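Thiosulfate:glutathione sulfurtransferase (Homo sapiens, PDB 6BEV) catalyses sulfur transfer from thiosulfate to glutathione, making S-sulfanylglutathione and sulfite in the cytoplasmic metabolism of hydrogen sulfide. Local coordinates at residues Gly59-Pro64 with Ala77-Leu82; Ser70-Glu75 with Gln110-Leu115. All blocks are in the same frame, centred on the assembly; numbering follows the deposited sequence.

Contact 1: Gly59-Pro64 with Ala77-Leu82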
ATOM      1  N   GLY A  59      -4.514  -8.803   4.394  1.00 16.23           N
ATOM      2  CA  GLY A  59      -5.293  -8.058   3.438  1.00 16.53           C
ATOM      3  C   GLY A  59      -4.489  -7.270   2.426  1.00 14.68           C
ATOM      4  O   GLY A  59      -5.068  -6.743   1.471  1.00 15.81           O
ATOM      5  N   ALA A  60      -3.180  -7.175   2.582  1.00 12.82           N
ATOM      6  CA  ALA A  60      -2.403  -6.321   1.696  1.00 12.17           C
ATOM      7  C   ALA A  60      -2.234  -6.933   0.315  1.00 12.05           C
ATOM      8  O   ALA A  60      -1.980  -8.128   0.170  1.00 13.78           O
ATOM      9  CB  ALA A  60      -1.023  -6.089   2.299  1.00 12.15           C
ATOM     10  N   LEU A  61      -2.335  -6.086  -0.696  1.00 11.05           N
ATOM     11  CA  LEU A  61      -2.065  -6.472  -2.075  1.00 11.08           C
ATOM     12  C   LEU A  61      -0.601  -6.190  -2.386  1.00 10.77           C
ATOM     13  O   LEU A  61      -0.123  -5.082  -2.141  1.00 10.92           O
ATOM     14  CB  LEU A  61      -2.941  -5.640  -3.009  1.00 11.56           C
ATOM     15  CG  LEU A  61      -2.728  -5.907  -4.489  1.00 12.70           C
ATOM     16  CD1 LEU A  61      -3.104  -7.332  -4.847  1.00 15.41           C
ATOM     17  CD2 LEU A  61      -3.522  -4.916  -5.313  1.00 13.40           C
ATOM     18  N   ASN A  62       0.109  -7.171  -2.939  1.00 10.97           N
ATOM     19  CA  ASN A  62       1.522  -6.985  -3.258  1.00 10.55           C
ATOM     20  C   ASN A  62       1.666  -6.348  -4.638  1.00 10.22           C
ATOM     21  O   ASN A  62       1.359  -6.970  -5.663  1.00 10.97           O
ATOM     22  CB  ASN A  62       2.223  -8.335  -3.195  1.00 11.77           C
ATOM     23  CG  ASN A  62       3.715  -8.278  -3.513  1.00 11.91           C
ATOM     24  OD1 ASN A  62       4.250  -9.218  -4.079  1.00 12.46           O
ATOM     25  ND2 ASN A  62       4.383  -7.200  -3.144  1.00 11.38           N
ATOM     26  N   ILE A  63       2.139  -5.104  -4.654  1.00 10.58           N
ATOM     27  CA  ILE A  63       2.586  -4.438  -5.875  1.00 10.91           C
ATOM     28  C   ILE A  63       3.997  -3.963  -5.592  1.00 11.24           C
ATOM     29  O   ILE A  63       4.186  -2.891  -4.985  1.00 11.13           O
ATOM     30  CB  ILE A  63       1.714  -3.252  -6.311  1.00 11.11           C
ATOM     31  CG1 ILE A  63       0.248  -3.656  -6.408  1.00 11.74           C
ATOM     32  CG2 ILE A  63       2.237  -2.736  -7.640  1.00 11.72           C
ATOM     33  CD1 ILE A  63      -0.682  -2.521  -6.796  1.00 13.39           C
ATOM     34  N   PRO A  64       5.012  -4.734  -5.966  1.00 11.16           N
ATOM     35  CA  PRO A  64       6.390  -4.292  -5.722  1.00 12.02           C
ATOM     36  C   PRO A  64       6.596  -2.877  -6.247  1.00 12.24           C
ATOM     37  O   PRO A  64       6.055  -2.487  -7.289  1.00 12.25           O
ATOM     38  CB  PRO A  64       7.221  -5.308  -6.508  1.00 12.64           C
ATOM     39  CG  PRO A  64       6.395  -6.559  -6.487  1.00 12.36           C
ATOM     40  CD  PRO A  64       4.967  -6.064  -6.606  1.00 11.95           C
ATOM     41  N   ALA A  77      -8.728  -3.097 -16.547  1.00 15.79           N
ATOM     42  CA  ALA A  77      -8.847  -4.533 -16.772  1.00 16.02           C
ATOM     43  C   ALA A  77      -7.486  -5.217 -16.739  1.00 14.83           C
ATOM     44  O   ALA A  77      -7.387  -6.378 -16.315  1.00 15.14           O
ATOM     45  CB  ALA A  77      -9.564  -4.817 -18.091  1.00 17.48           C
ATOM     46  N   ALA A  78      -6.433  -4.525 -17.174  1.00 13.61           N
ATOM     47  CA  ALA A  78      -5.092  -5.097 -17.103  1.00 12.77           C
ATOM     48  C   ALA A  78      -4.614  -5.204 -15.662  1.00 12.07           C
ATOM     49  O   ALA A  78      -3.955  -6.182 -15.288  1.00 11.85           O
ATOM     50  CB  ALA A  78      -4.129  -4.247 -17.927  1.00 13.49           C
ATOM     51  N   PHE A  79      -4.946  -4.212 -14.841  1.00 12.01           N
ATOM     52  CA  PHE A  79      -4.630  -4.280 -13.422  1.00 11.45           C
ATOM     53  C   PHE A  79      -5.334  -5.471 -12.769  1.00 11.48           C
ATOM     54  O   PHE A  79      -4.726  -6.248 -12.023  1.00 11.84           O
ATOM     55  CB  PHE A  79      -5.039  -2.958 -12.762  1.00 11.60           C
ATOM     56  CG  PHE A  79      -4.682  -2.869 -11.298  1.00 11.97           C
ATOM     57  CD1 PHE A  79      -5.406  -3.576 -10.336  1.00 11.71           C
ATOM     58  CD2 PHE A  79      -3.631  -2.072 -10.861  1.00 12.17           C
ATOM     59  CE1 PHE A  79      -5.090  -3.494  -9.000  1.00 12.06           C
ATOM     60  CE2 PHE A  79      -3.317  -1.986  -9.507  1.00 12.10           C
ATOM     61  CZ  PHE A  79      -4.048  -2.700  -8.578  1.00 12.47           C
ATOM     62  N   GLN A  80      -6.623  -5.635 -13.052  1.00 12.70           N
ATOM     63  CA  GLN A  80      -7.360  -6.757 -12.489  1.00 13.05           C
ATOM     64  C   GLN A  80      -6.732  -8.079 -12.911  1.00 11.95           C
ATOM     65  O   GLN A  80      -6.611  -9.011 -12.108  1.00 12.43           O
ATOM     66  CB  GLN A  80      -8.816  -6.666 -12.947  1.00 16.00           C
ATOM     67  CG  GLN A  80      -9.702  -7.835 -12.570  1.00 19.55           C
ATOM     68  CD  GLN A  80     -10.009  -7.920 -11.099  1.00 23.25           C
ATOM     69  OE1 GLN A  80     -10.457  -6.949 -10.486  1.00 25.22           O
ATOM     70  NE2 GLN A  80      -9.806  -9.098 -10.528  1.00 24.50           N
ATOM     71  N   ALA A  81      -6.349  -8.190 -14.184  1.00 11.61           N
ATOM     72  CA  ALA A  81      -5.746  -9.431 -14.658  1.00 11.59           C
ATOM     73  C   ALA A  81      -4.452  -9.739 -13.904  1.00 11.13           C
ATOM     74  O   ALA A  81      -4.224 -10.877 -13.477  1.00 11.88           O
ATOM     75  CB  ALA A  81      -5.487  -9.359 -16.155  1.00 11.92           C
ATOM     76  N   LEU A  82      -3.571  -8.748 -13.762  1.00 10.99           N
ATOM     77  CA  LEU A  82      -2.259  -9.035 -13.188  1.00 10.60           C
ATOM     78  C   LEU A  82      -2.325  -9.213 -11.678  1.00 10.84           C
ATOM     79  O   LEU A  82      -1.652 -10.092 -11.128  1.00 11.04           O
ATOM     80  CB  LEU A  82      -1.270  -7.934 -13.549  1.00 10.82           C
ATOM     81  CG  LEU A  82       0.181  -8.178 -13.142  1.00 11.05           C
ATOM     82  CD1 LEU A  82       0.710  -9.519 -13.635  1.00 11.80           C
ATOM     83  CD2 LEU A  82       1.046  -7.046 -13.621  1.00 11.68           C
TER

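Contact 2: Ser70-Glu75 with Gln110-Leu115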
ATOM      1  N   SER A  70       3.875   1.137 -13.432  0.79 12.85           N
ATOM      2  CA  SER A  70       3.118   0.473 -14.479  0.79 13.20           C
ATOM      3  C   SER A  70       1.738   0.063 -13.989  0.79 12.31           C
ATOM      4  O   SER A  70       0.761   0.153 -14.741  0.79 13.13           O
ATOM      5  CB  SER A  70       3.904  -0.708 -15.044  0.79 14.85           C
ATOM      6  OG  SER A  70       4.049  -1.732 -14.091  0.79 16.39           O
ATOM      7  N   ALA A  71       1.624  -0.375 -12.728  1.00 11.60           N
ATOM      8  CA  ALA A  71       0.313  -0.734 -12.187  1.00 11.70           C
ATOM      9  C   ALA A  71      -0.638   0.458 -12.163  1.00 11.66           C
ATOM     10  O   ALA A  71      -1.835   0.315 -12.441  1.00 12.87           O
ATOM     11  CB  ALA A  71       0.464  -1.306 -10.773  1.00 11.75           C
ATOM     12  N   LEU A  72      -0.145   1.627 -11.765  1.00 11.67           N
ATOM     13  CA  LEU A  72      -1.000   2.804 -11.710  1.00 12.72           C
ATOM     14  C   LEU A  72      -1.273   3.382 -13.089  1.00 12.59           C
ATOM     15  O   LEU A  72      -2.252   4.112 -13.251  1.00 14.05           O
ATOM     16  CB  LEU A  72      -0.397   3.858 -10.778  1.00 12.93           C
ATOM     17  CG  LEU A  72      -0.269   3.417  -9.323  1.00 13.50           C
ATOM     18  CD1 LEU A  72       0.416   4.508  -8.506  1.00 14.60           C
ATOM     19  CD2 LEU A  72      -1.624   3.065  -8.705  1.00 14.64           C
ATOM     20  N   GLN A  73      -0.448   3.065 -14.083  1.00 13.15           N
ATOM     21  CA  GLN A  73      -0.658   3.560 -15.440  1.00 13.86           C
ATOM     22  C   GLN A  73      -1.507   2.630 -16.285  1.00 14.21           C
ATOM     23  O   GLN A  73      -2.095   3.085 -17.277  1.00 15.27           O
ATOM     24  CB  GLN A  73       0.687   3.757 -16.150  1.00 13.96           C
ATOM     25  CG  GLN A  73       1.582   4.817 -15.544  1.00 14.06           C
ATOM     26  CD  GLN A  73       1.288   6.229 -16.030  1.00 13.55           C
ATOM     27  OE1 GLN A  73       0.231   6.520 -16.619  1.00 13.57           O
ATOM     28  NE2 GLN A  73       2.228   7.121 -15.792  1.00 13.40           N
ATOM     29  N   MET A  74      -1.564   1.342 -15.967  1.00 14.09           N
ATOM     30  CA  MET A  74      -2.201   0.404 -16.876  1.00 13.82           C
ATOM     31  C   MET A  74      -3.719   0.500 -16.781  1.00 13.98           C
ATOM     32  O   MET A  74      -4.287   1.010 -15.814  1.00 15.01           O
ATOM     33  CB  MET A  74      -1.714  -1.028 -16.627  1.00 13.67           C
ATOM     34  CG  MET A  74      -2.119  -1.626 -15.288  1.00 13.21           C
ATOM     35  SD  MET A  74      -1.647  -3.359 -15.060  1.00 13.98           S
ATOM     36  CE  MET A  74       0.173  -3.291 -14.932  1.00 14.76           C
ATOM     37  N   GLU A  75      -4.383   0.019 -17.826  1.00 14.52           N
ATOM     38  CA  GLU A  75      -5.829   0.088 -17.838  1.00 15.79           C
ATOM     39  C   GLU A  75      -6.431  -0.771 -16.721  1.00 15.70           C
ATOM     40  O   GLU A  75      -5.849  -1.786 -16.307  1.00 14.48           O
ATOM     41  CB  GLU A  75      -6.357  -0.350 -19.197  1.00 18.35           C
ATOM     42  CG  GLU A  75      -5.933   0.593 -20.333  1.00 20.90           C
ATOM     43  CD  GLU A  75      -6.391   2.020 -20.099  1.00 23.77           C
ATOM     44  OE1 GLU A  75      -7.603   2.218 -19.906  1.00 25.03           O
ATOM     45  OE2 GLU A  75      -5.542   2.937 -20.080  1.00 25.51           O
ATOM     46  N   GLN A 110       5.186   8.521  -2.579  1.00 12.37           N
ATOM     47  CA  GLN A 110       5.530   9.686  -3.386  1.00 13.11           C
ATOM     48  C   GLN A 110       5.207   9.458  -4.859  1.00 11.89           C
ATOM     49  O   GLN A 110       4.692  10.359  -5.545  1.00 12.30           O
ATOM     50  CB  GLN A 110       7.016   9.977  -3.199  1.00 16.06           C
ATOM     51  CG  GLN A 110       7.383  10.438  -1.807  1.00 20.39           C
ATOM     52  CD  GLN A 110       8.885  10.490  -1.583  1.00 25.19           C
ATOM     53  OE1 GLN A 110       9.640   9.711  -2.172  1.00 27.86           O
ATOM     54  NE2 GLN A 110       9.317  11.378  -0.711  1.00 27.37           N
ATOM     55  N   LEU A 111       5.510   8.266  -5.368  1.00 11.68           N
ATOM     56  CA  LEU A 111       5.197   7.952  -6.755  1.00 11.84           C
ATOM     57  C   LEU A 111       3.695   8.044  -7.005  1.00 10.83           C
ATOM     58  O   LEU A 111       3.238   8.680  -7.970  1.00 11.46           O
ATOM     59  CB  LEU A 111       5.743   6.562  -7.101  1.00 12.49           C
ATOM     60  CG  LEU A 111       5.390   6.025  -8.485  1.00 15.17           C
ATOM     61  CD1 LEU A 111       5.919   6.919  -9.578  1.00 16.64           C
ATOM     62  CD2 LEU A 111       5.950   4.619  -8.610  1.00 17.75           C
ATOM     63  N   ALA A 112       2.910   7.400  -6.139  1.00 10.64           N
ATOM     64  CA  ALA A 112       1.468   7.410  -6.317  1.00 10.82           C
ATOM     65  C   ALA A 112       0.922   8.831  -6.254  1.00 10.51           C
ATOM     66  O   ALA A 112       0.111   9.232  -7.100  1.00 10.57           O
ATOM     67  CB  ALA A 112       0.812   6.514  -5.268  1.00 11.10           C
ATOM     68  N   ARG A 113       1.358   9.614  -5.262  1.00 10.47           N
ATOM     69  CA  ARG A 113       0.918  11.001  -5.192  1.00 11.18           C
ATOM     70  C   ARG A 113       1.267  11.749  -6.473  1.00 11.47           C
ATOM     71  O   ARG A 113       0.473  12.561  -6.953  1.00 11.69           O
ATOM     72  CB  ARG A 113       1.526  11.704  -3.977  1.00 12.38           C
ATOM     73  CG  ARG A 113       0.924  11.224  -2.687  1.00 15.24           C
ATOM     74  CD  ARG A 113       1.055  12.156  -1.543  1.00 19.69           C
ATOM     75  NE  ARG A 113       0.131  11.724  -0.513  1.00 20.84           N
ATOM     76  CZ  ARG A 113      -0.359  12.511   0.429  1.00 20.74           C
ATOM     77  NH1 ARG A 113      -0.019  13.797   0.485  1.00 24.31           N
ATOM     78  NH2 ARG A 113      -1.194  12.004   1.322  1.00 19.43           N
ATOM     79  N   SER A 114       2.450  11.495  -7.034  1.00 10.73           N
ATOM     80  CA  SER A 114       2.895  12.222  -8.218  1.00 11.37           C
ATOM     81  C   SER A 114       2.044  11.922  -9.438  1.00 10.83           C
ATOM     82  O   SER A 114       2.067  12.704 -10.403  1.00 11.70           O
ATOM     83  CB  SER A 114       4.364  11.924  -8.523  1.00 12.26           C
ATOM     84  OG  SER A 114       4.553  10.689  -9.182  1.00 12.78           O
ATOM     85  N   LEU A 115       1.328  10.800  -9.436  1.00 11.29           N
ATOM     86  CA  LEU A 115       0.437  10.411 -10.517  1.00 11.62           C
ATOM     87  C   LEU A 115      -1.006  10.800 -10.246  1.00 11.87           C
ATOM     88  O   LEU A 115      -1.892  10.464 -11.045  1.00 13.24           O
ATOM     89  CB  LEU A 115       0.572   8.916 -10.803  1.00 12.09           C
ATOM     90  CG  LEU A 115       1.949   8.489 -11.322  1.00 12.85           C
ATOM     91  CD1 LEU A 115       2.030   6.975 -11.419  1.00 15.43           C
ATOM     92  CD2 LEU A 115       2.281   9.124 -12.659  1.00 13.64           C
TER

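Contact 1: Gly59-Pro64 with Ala77-Leu82
L61, in edge strand 61-62, and I63, just after it, reach out to the far end of the F79 ring, an apolar meeting of three side chains that buries 90 Å² between the two segments. The contact illustrates how one aromatic residue can bridge a gap that main chains leave wide: even the nearest CA pair, I63 and L82, is 9.9 Å apart. F79 does not leave its helix aimed straight at the strand. Its first torsion (-176°) swings CG away from the backbone N and carries the ring tip across the gap. There CZ meets L61 CD2 at 4.0 Å, the two side chains approaching from opposite directions. I63 comes in at about a right angle to F79 instead, and the staggered, extended run of its longer branch (chi2 178°) delivers the terminal methyl: I63 CD1 lies 3.8 Å from F79 CZ and equally close to CE2. The ring tip is thus touched by one methyl from each aliphatic residue. Y83, one helical turn on, meets the F79 ring with planes at about 50°, while A71 and P88 add to the packing around it.

Main-chain hydrogen bonds fix the strand side. L61 pairs with L43 and D45, and I63 with D45, so both residues are held beside strand 42-45. N62, between them, turns to the other side, where its ND2 is shared by the carbonyl oxygens of D45 and R47.

Such alternation, with one side of the edge strand and the residue after it given to a packed helix and the other to helix 49-53, is that of the parallel alpha/beta sheet of the rhodanese fold; the I63 side chain lies about 11 Å from that of C99, the active-site residue that forms the cysteine persulfide intermediate.

Contact 2: Ser70-Glu75 with Gln110-Leu115
L72 meets A112 and L115 in a mainly apolar, partly buried contact, with Q73 at its margin, where the last turn of helix 65-73 packs on the C-terminal end of helix 103-114 and the residue after it. The main chains come close here, L72 CA and A112 CA 7.5 Å apart, where the second helix carries the small A112. L72 points toward it. With CG lying beside the backbone N (chi1 -63°) and the chain running on extended, L72 CD1 settles on A112, 3.8 Å from its CB and as near to its CA. L115, just past its helix, flanks this contact and lays CD1 4.0 Å from L72 CB.

At the more exposed margin the second methyl of L115 is used. Q73 bends at chi2 (-85°), bringing its amide across the L115 side chain, and NE2 stands 3.7 Å from L115 CD2, a van der Waals contact. Nearby, the S114 hydroxyl donates back to its own helix, OG to L111 O at 2.7 Å.

P88 and Y117 touch L72 from the loops around it, and the K87 amine bonds to the carbonyl oxygens of L72 and M74, probably a favourable place for a positive charge at a helix C terminus. Helix 76-83 lies against helix 65-73, with Y83 on A71, while R113 bonds to A120 O, tying helix 103-114 to strand 120-122.

Followed from the N terminus, the four segments alternate. The chain leaves strand 61-62, runs through helix 65-73 and turns into helix 76-83, where contact 1 closes a loop of 12 intervening residues, mostly helical. Contact 2 starts within that loop, at 70-75, and closes far later at 110-115, across 34 residues that include strand 95-98 and the catalytic C99. The two loops therefore cross, each holding one segment of the other. They also touch: I63 CG2 lies 3.9 Å from A71 CB, and M74 packs on F79. Helix 65-73 is the shared piece, joining the edge strand and helix 76-83 to helix 103-114.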